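Local coordinates for sensor protein (Thermotoga maritima, PDB 3A0S) that probably acts as an ATP-dependent sensor histidine kinase of a two-component system, of which this chain is the PAS domain alone, at residues V49-V53 with R75-F79; R70-F76 with V90-D96. All blocks are in the same frame, centred on the assembly; numbering follows the deposited sequence.

Contact 1 (V49-V53 with R75-F79)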
loop_
_atom_site.group_PDB
_atom_site.type_symbol
_atom_site.label_atom_id
_atom_site.label_comp_id
_atom_site.label_asym_id
_atom_site.label_seq_id
_atom_site.Cartn_x
_atom_site.Cartn_y
_atom_site.Cartn_z
ATOM N N VAL A 49 1.694 -6.366 6.634
ATOM C CA VAL A 49 1.063 -7.292 5.694
ATOM C C VAL A 49 1.746 -7.197 4.309
ATOM O O VAL A 49 1.992 -8.211 3.653
ATOM C CB VAL A 49 -0.462 -7.050 5.553
ATOM C CG1 VAL A 49 -1.065 -7.936 4.463
ATOM C CG2 VAL A 49 -1.164 -7.321 6.894
ATOM N N ALA A 50 2.083 -5.979 3.876
ATOM C CA ALA A 50 2.740 -5.813 2.568
ATOM C C ALA A 50 4.090 -6.533 2.563
ATOM O O ALA A 50 4.476 -7.129 1.560
ATOM C CB ALA A 50 2.917 -4.307 2.254
ATOM N N GLU A 51 4.815 -6.471 3.683
ATOM C CA GLU A 51 6.110 -7.180 3.811
ATOM C C GLU A 51 5.915 -8.671 3.643
ATOM O O GLU A 51 6.681 -9.338 2.955
ATOM C CB GLU A 51 6.758 -6.934 5.186
ATOM C CG GLU A 51 7.203 -5.510 5.438
ATOM C CD GLU A 51 7.980 -5.309 6.759
ATOM O OE1 GLU A 51 7.766 -6.048 7.724
ATOM O OE2 GLU A 51 8.811 -4.371 6.812
ATOM N N SER A 52 4.906 -9.204 4.318
ATOM C CA SER A 52 4.598 -10.620 4.212
ATOM C C SER A 52 4.206 -11.051 2.794
ATOM O O SER A 52 4.660 -12.090 2.294
ATOM C CB SER A 52 3.501 -10.988 5.216
ATOM O OG SER A 52 3.280 -12.377 5.216
ATOM N N VAL A 53 3.380 -10.238 2.132
ATOM C CA VAL A 53 2.988 -10.465 0.744
ATOM C C VAL A 53 4.203 -10.477 -0.192
ATOM O O VAL A 53 4.323 -11.325 -1.073
ATOM C CB VAL A 53 1.984 -9.358 0.304
ATOM C CG1 VAL A 53 1.830 -9.321 -1.212
ATOM C CG2 VAL A 53 0.647 -9.552 1.028
ATOM N N ARG A 75 -6.322 -4.758 -1.207
ATOM C CA ARG A 75 -5.594 -5.763 -1.984
ATOM C C ARG A 75 -4.129 -5.395 -1.953
ATOM O O ARG A 75 -3.769 -4.225 -2.052
ATOM C CB ARG A 75 -6.079 -5.781 -3.439
ATOM C CG ARG A 75 -5.368 -6.805 -4.348
ATOM C CD ARG A 75 -6.035 -6.886 -5.726
ATOM N NE ARG A 75 -5.947 -5.616 -6.454
ATOM C CZ ARG A 75 -6.946 -5.065 -7.142
ATOM N NH1 ARG A 75 -8.129 -5.660 -7.216
ATOM N NH2 ARG A 75 -6.761 -3.917 -7.777
ATOM N N PHE A 76 -3.288 -6.412 -1.818
ATOM C CA PHE A 76 -1.839 -6.269 -1.864
ATOM C C PHE A 76 -1.321 -7.101 -3.018
ATOM O O PHE A 76 -1.496 -8.334 -3.044
ATOM C CB PHE A 76 -1.220 -6.811 -0.581
ATOM C CG PHE A 76 -1.690 -6.144 0.676
ATOM C CD1 PHE A 76 -2.913 -6.458 1.265
ATOM C CD2 PHE A 76 -0.872 -5.232 1.297
ATOM C CE1 PHE A 76 -3.299 -5.847 2.462
ATOM C CE2 PHE A 76 -1.243 -4.617 2.473
ATOM C CZ PHE A 76 -2.439 -4.924 3.072
ATOM N N SER A 77 -0.653 -6.441 -3.954
ATOM C CA SER A 77 -0.187 -7.119 -5.164
ATOM C C SER A 77 1.312 -6.921 -5.380
ATOM O O SER A 77 1.729 -5.838 -5.760
ATOM C CB SER A 77 -0.908 -6.531 -6.372
ATOM O OG SER A 77 -2.329 -6.577 -6.209
ATOM N N PRO A 78 2.112 -7.996 -5.219
ATOM C CA PRO A 78 3.552 -7.884 -5.530
ATOM C C PRO A 78 3.713 -7.682 -7.034
ATOM O O PRO A 78 2.897 -8.175 -7.825
ATOM C CB PRO A 78 4.124 -9.224 -5.075
ATOM C CG PRO A 78 2.965 -10.149 -5.114
ATOM C CD PRO A 78 1.726 -9.371 -4.854
ATOM N N PHE A 79 4.734 -6.943 -7.451
ATOM C CA PHE A 79 4.967 -6.807 -8.897
ATOM C C PHE A 79 6.454 -6.877 -9.207
ATOM O O PHE A 79 7.275 -6.656 -8.316
ATOM C CB PHE A 79 4.383 -5.489 -9.415
ATOM C CG PHE A 79 5.044 -4.257 -8.820
ATOM C CD1 PHE A 79 4.593 -3.719 -7.620
ATOM C CD2 PHE A 79 6.128 -3.642 -9.461
ATOM C CE1 PHE A 79 5.215 -2.596 -7.064
ATOM C CE2 PHE A 79 6.742 -2.517 -8.923
ATOM C CZ PHE A 79 6.282 -2.000 -7.724
#

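Contact 2 (R70-F76 with V90-D96)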
loop_
_atom_site.group_PDB
_atom_site.type_symbol
_atom_site.label_atom_id
_atom_site.label_comp_id
_atom_site.label_asym_id
_atom_site.label_seq_id
_atom_site.Cartn_x
_atom_site.Cartn_y
_atom_site.Cartn_z
ATOM N N ARG A 70 -14.984 3.173 9.058
ATOM C CA ARG A 70 -15.514 2.285 8.003
ATOM C C ARG A 70 -14.716 1.001 7.804
ATOM O O ARG A 70 -13.572 0.884 8.263
ATOM C CB ARG A 70 -15.637 3.025 6.659
ATOM C CG ARG A 70 -16.430 4.319 6.704
ATOM C CD ARG A 70 -16.968 4.710 5.325
ATOM N NE ARG A 70 -15.929 4.927 4.309
ATOM C CZ ARG A 70 -15.273 6.071 4.108
ATOM N NH1 ARG A 70 -15.505 7.136 4.872
ATOM N NH2 ARG A 70 -14.365 6.151 3.138
ATOM N N TYR A 71 -15.336 0.044 7.109
ATOM C CA TYR A 71 -14.663 -1.165 6.659
ATOM C C TYR A 71 -14.305 -1.027 5.183
ATOM O O TYR A 71 -15.093 -0.521 4.371
ATOM C CB TYR A 71 -15.536 -2.411 6.875
ATOM C CG TYR A 71 -15.607 -2.861 8.322
ATOM C CD1 TYR A 71 -14.627 -3.685 8.846
ATOM C CD2 TYR A 71 -16.657 -2.479 9.134
ATOM C CE1 TYR A 71 -14.653 -4.115 10.162
ATOM C CE2 TYR A 71 -16.704 -2.897 10.465
ATOM C CZ TYR A 71 -15.693 -3.717 10.965
ATOM O OH TYR A 71 -15.709 -4.167 12.279
ATOM N N PHE A 72 -13.116 -1.521 4.879
ATOM C CA PHE A 72 -12.535 -1.469 3.541
ATOM C C PHE A 72 -12.064 -2.827 3.041
ATOM O O PHE A 72 -11.639 -3.681 3.842
ATOM C CB PHE A 72 -11.337 -0.507 3.542
ATOM C CG PHE A 72 -11.708 0.903 3.820
ATOM C CD1 PHE A 72 -12.088 1.744 2.787
ATOM C CD2 PHE A 72 -11.706 1.391 5.134
ATOM C CE1 PHE A 72 -12.460 3.053 3.035
ATOM C CE2 PHE A 72 -12.097 2.690 5.401
ATOM C CZ PHE A 72 -12.454 3.538 4.366
ATOM N N ASN A 73 -12.096 -2.980 1.709
ATOM C CA ASN A 73 -11.345 -4.013 1.002
ATOM C C ASN A 73 -9.910 -3.492 0.821
ATOM O O ASN A 73 -9.694 -2.345 0.445
ATOM C CB ASN A 73 -11.873 -4.207 -0.413
ATOM C CG ASN A 73 -13.280 -4.749 -0.491
ATOM O OD1 ASN A 73 -13.851 -5.229 0.482
ATOM N ND2 ASN A 73 -13.843 -4.689 -1.702
ATOM N N ILE A 74 -8.923 -4.335 1.063
ATOM C CA ILE A 74 -7.541 -3.968 0.758
ATOM C C ILE A 74 -6.884 -5.092 -0.044
ATOM O O ILE A 74 -6.890 -6.254 0.373
ATOM C CB ILE A 74 -6.730 -3.638 2.026
ATOM C CG1 ILE A 74 -7.446 -2.578 2.876
ATOM C CG2 ILE A 74 -5.302 -3.195 1.668
ATOM C CD1 ILE A 74 -6.670 -2.107 4.103
ATOM N N ARG A 75 -6.322 -4.758 -1.207
ATOM C CA ARG A 75 -5.594 -5.763 -1.984
ATOM C C ARG A 75 -4.129 -5.395 -1.953
ATOM O O ARG A 75 -3.769 -4.225 -2.052
ATOM C CB ARG A 75 -6.079 -5.781 -3.439
ATOM C CG ARG A 75 -5.368 -6.805 -4.348
ATOM C CD ARG A 75 -6.035 -6.886 -5.726
ATOM N NE ARG A 75 -5.947 -5.616 -6.454
ATOM C CZ ARG A 75 -6.946 -5.065 -7.142
ATOM N NH1 ARG A 75 -8.129 -5.660 -7.216
ATOM N NH2 ARG A 75 -6.761 -3.917 -7.777
ATOM N N PHE A 76 -3.288 -6.412 -1.818
ATOM C CA PHE A 76 -1.839 -6.269 -1.864
ATOM C C PHE A 76 -1.321 -7.101 -3.018
ATOM O O PHE A 76 -1.496 -8.334 -3.044
ATOM C CB PHE A 76 -1.220 -6.811 -0.581
ATOM C CG PHE A 76 -1.690 -6.144 0.676
ATOM C CD1 PHE A 76 -2.913 -6.458 1.265
ATOM C CD2 PHE A 76 -0.872 -5.232 1.297
ATOM C CE1 PHE A 76 -3.299 -5.847 2.462
ATOM C CE2 PHE A 76 -1.243 -4.617 2.473
ATOM C CZ PHE A 76 -2.439 -4.924 3.072
ATOM N N VAL A 90 5.163 -3.707 -3.864
ATOM C CA VAL A 90 3.785 -4.157 -3.624
ATOM C C VAL A 90 2.850 -2.956 -3.852
ATOM O O VAL A 90 3.086 -1.879 -3.297
ATOM C CB VAL A 90 3.641 -4.672 -2.178
ATOM C CG1 VAL A 90 2.170 -4.982 -1.865
ATOM C CG2 VAL A 90 4.524 -5.910 -1.918
ATOM N N ILE A 91 1.811 -3.159 -4.651
ATOM C CA ILE A 91 0.746 -2.175 -4.862
ATOM C C ILE A 91 -0.387 -2.497 -3.884
ATOM O O ILE A 91 -0.837 -3.644 -3.753
ATOM C CB ILE A 91 0.216 -2.215 -6.299
ATOM C CG1 ILE A 91 1.345 -1.943 -7.294
ATOM C CG2 ILE A 91 -0.906 -1.172 -6.450
ATOM C CD1 ILE A 91 1.107 -2.547 -8.694
ATOM N N ILE A 92 -0.799 -1.472 -3.136
ATOM C CA ILE A 92 -1.888 -1.589 -2.182
ATOM C C ILE A 92 -3.073 -0.756 -2.692
ATOM O O ILE A 92 -2.935 0.435 -2.970
ATOM C CB ILE A 92 -1.427 -1.117 -0.792
ATOM C CG1 ILE A 92 -0.134 -1.847 -0.398
ATOM C CG2 ILE A 92 -2.543 -1.340 0.234
ATOM C CD1 ILE A 92 0.468 -1.257 0.902
ATOM N N THR A 93 -4.223 -1.410 -2.836
ATOM C CA THR A 93 -5.429 -0.757 -3.364
ATOM C C THR A 93 -6.512 -0.889 -2.313
ATOM O O THR A 93 -6.827 -2.015 -1.909
ATOM C CB THR A 93 -5.917 -1.443 -4.687
ATOM O OG1 THR A 93 -4.819 -1.505 -5.587
ATOM C CG2 THR A 93 -7.049 -0.610 -5.354
ATOM N N ILE A 94 -7.088 0.247 -1.926
ATOM C CA ILE A 94 -8.068 0.320 -0.828
ATOM C C ILE A 94 -9.389 0.822 -1.394
ATOM O O ILE A 94 -9.447 1.885 -2.040
ATOM C CB ILE A 94 -7.585 1.253 0.312
ATOM C CG1 ILE A 94 -6.247 0.723 0.822
ATOM C CG2 ILE A 94 -8.629 1.293 1.442
ATOM C CD1 ILE A 94 -5.570 1.576 1.817
ATOM N N ASP A 95 -10.441 0.051 -1.151
ATOM C CA ASP A 95 -11.783 0.380 -1.659
ATOM C C ASP A 95 -12.818 0.241 -0.565
ATOM O O ASP A 95 -12.686 -0.636 0.273
ATOM C CB ASP A 95 -12.235 -0.600 -2.754
ATOM C CG ASP A 95 -11.250 -0.711 -3.902
ATOM O OD1 ASP A 95 -10.888 0.343 -4.456
ATOM O OD2 ASP A 95 -10.856 -1.837 -4.233
ATOM N N ASP A 96 -13.846 1.092 -0.608
ATOM C CA ASP A 96 -15.003 0.894 0.272
ATOM C C ASP A 96 -15.767 -0.374 -0.110
ATOM O O ASP A 96 -15.658 -0.915 -1.223
ATOM C CB ASP A 96 -15.934 2.119 0.259
ATOM C CG ASP A 96 -15.594 3.101 1.348
ATOM O OD1 ASP A 96 -15.796 2.755 2.528
ATOM O OD2 ASP A 96 -15.097 4.206 1.043
ATOM O OXT ASP A 96 -16.551 -0.871 0.724
HETATM O O HOH W 1 -3.370 -3.812 -5.244
HETATM O O HOH W 2 -5.199 -1.486 -8.984
#

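Contact 1 (V49-V53 with R75-F79)
Val49 sets one of its methyls, CG1, over a face of the Phe76 ring, a little toward its rim, 3.7 Å from the ring centroid and 15° off the normal, a CH-pi contact. That methyl lies anti to the backbone N (chi1 174°), which swings it out from the helix onto the ring, and the two side chains cross at about a right angle. One turn further on, Val53 divides its two methyls between Phe76 and Pro78. Its CG2 meets the ring's stem, 3.7 Å from Phe76 CB, while its CG1 turns to the Pro78 ring and comes within 3.6 Å of Pro78 CD. Ala50 fills in between, its CB 4.0 Å from Phe76 CD2. Were Phe76 an alanine, the methyl of Val49 would lose the face it rests on, and a gap is likely to open between helix and sheet beside Val49 and Ala50. The joint is apolar and largely buried. Helix 44-56 runs over strand 70-80, the axes of the two short segments approaching to 8.5 Å at 41°, on the concave side of the antiparallel PAS sheet; Val53 also touches Val60 and Phe76 Leu62 on strand 60-67, while Ala50 touches Leu8 on strand 4-9.

Contact 2 (R70-F76 with V90-D96)
Asp96 OD2 is held by two nitrogens, Arg70 NH2 at 3.0 Å and the N of Met1, while Asp96 OD1 takes Arg70 NE at 2.8 Å. Arg70 thus grips the side-chain carboxylate of Asp96 side-on, one nitrogen to each oxygen. The NE bond is the straighter, at 163°, and lies close to the guanidinium plane; the NH2 bond is tilted out of it, since the two flat groups are turned 37° against each other. The bend at chi3 (-60°) brings the guanidinium round to the acid. Phe72 lies alongside Asp96, its CE1 3.4 Å from Asp96 OD1, and also packs its CD1 on Ile94 CG2.

Inward from this end, strands 70-80 and 87-95 form a regular antiparallel hairpin, neighbours in the five-stranded PAS sheet. Asn73 with Asp95 and Arg75 with Thr93 are hydrogen-bonded pairs, each joined by two backbone bonds, such as Arg75 N to Thr93 O at 2.9 Å. Ile74 with Ile94 and Phe76 with Ile92, the non-hydrogen-bonded pairs, alternate with them. Their side chains share the face turned to the helices, where Ile74 CG2 meets Ile92 CG2 at 3.6 Å. On the other face a water bridges Ile91 O and Thr93 OG1, 2.7 Å from the latter, and Asp95 OD1 accepts a bond from Thr3 N.

The chemistry is therefore two-sided: one face is apolar and buried under the helices, the other largely polar, with waters at Thr93 and Arg75, and an ion pair closes the end. Because Asp96 ends an excised domain, its pairing with Met1 may differ in the full-length kinase.

How the contacts relate
Contacts 1 and 2 have centres 11 Å apart and share Arg75 and Phe76 on strand 70-80, though only Phe76 touches the helix. Phe76 is the joint: Ile92 CG2 covers the ring face opposite Val49, so the ring is sandwiched between helix 44-56 and strand 87-95. The hairpin pairing also runs on past contact 2, with a probable hydrogen bond from Ser77 N to Ile91 O at 2.8 Å, while Val90 CG2 packs 3.7 Å from Ala50 O. Tetraethylene glycol, probably from the crystallisation liquor, lies about 4 Å from the Ala50 side chain and is hydrogen-bonded to Asn73 OD1 at contact 2; the ATP-binding and histidine kinase regions lie outside this PAS fragment.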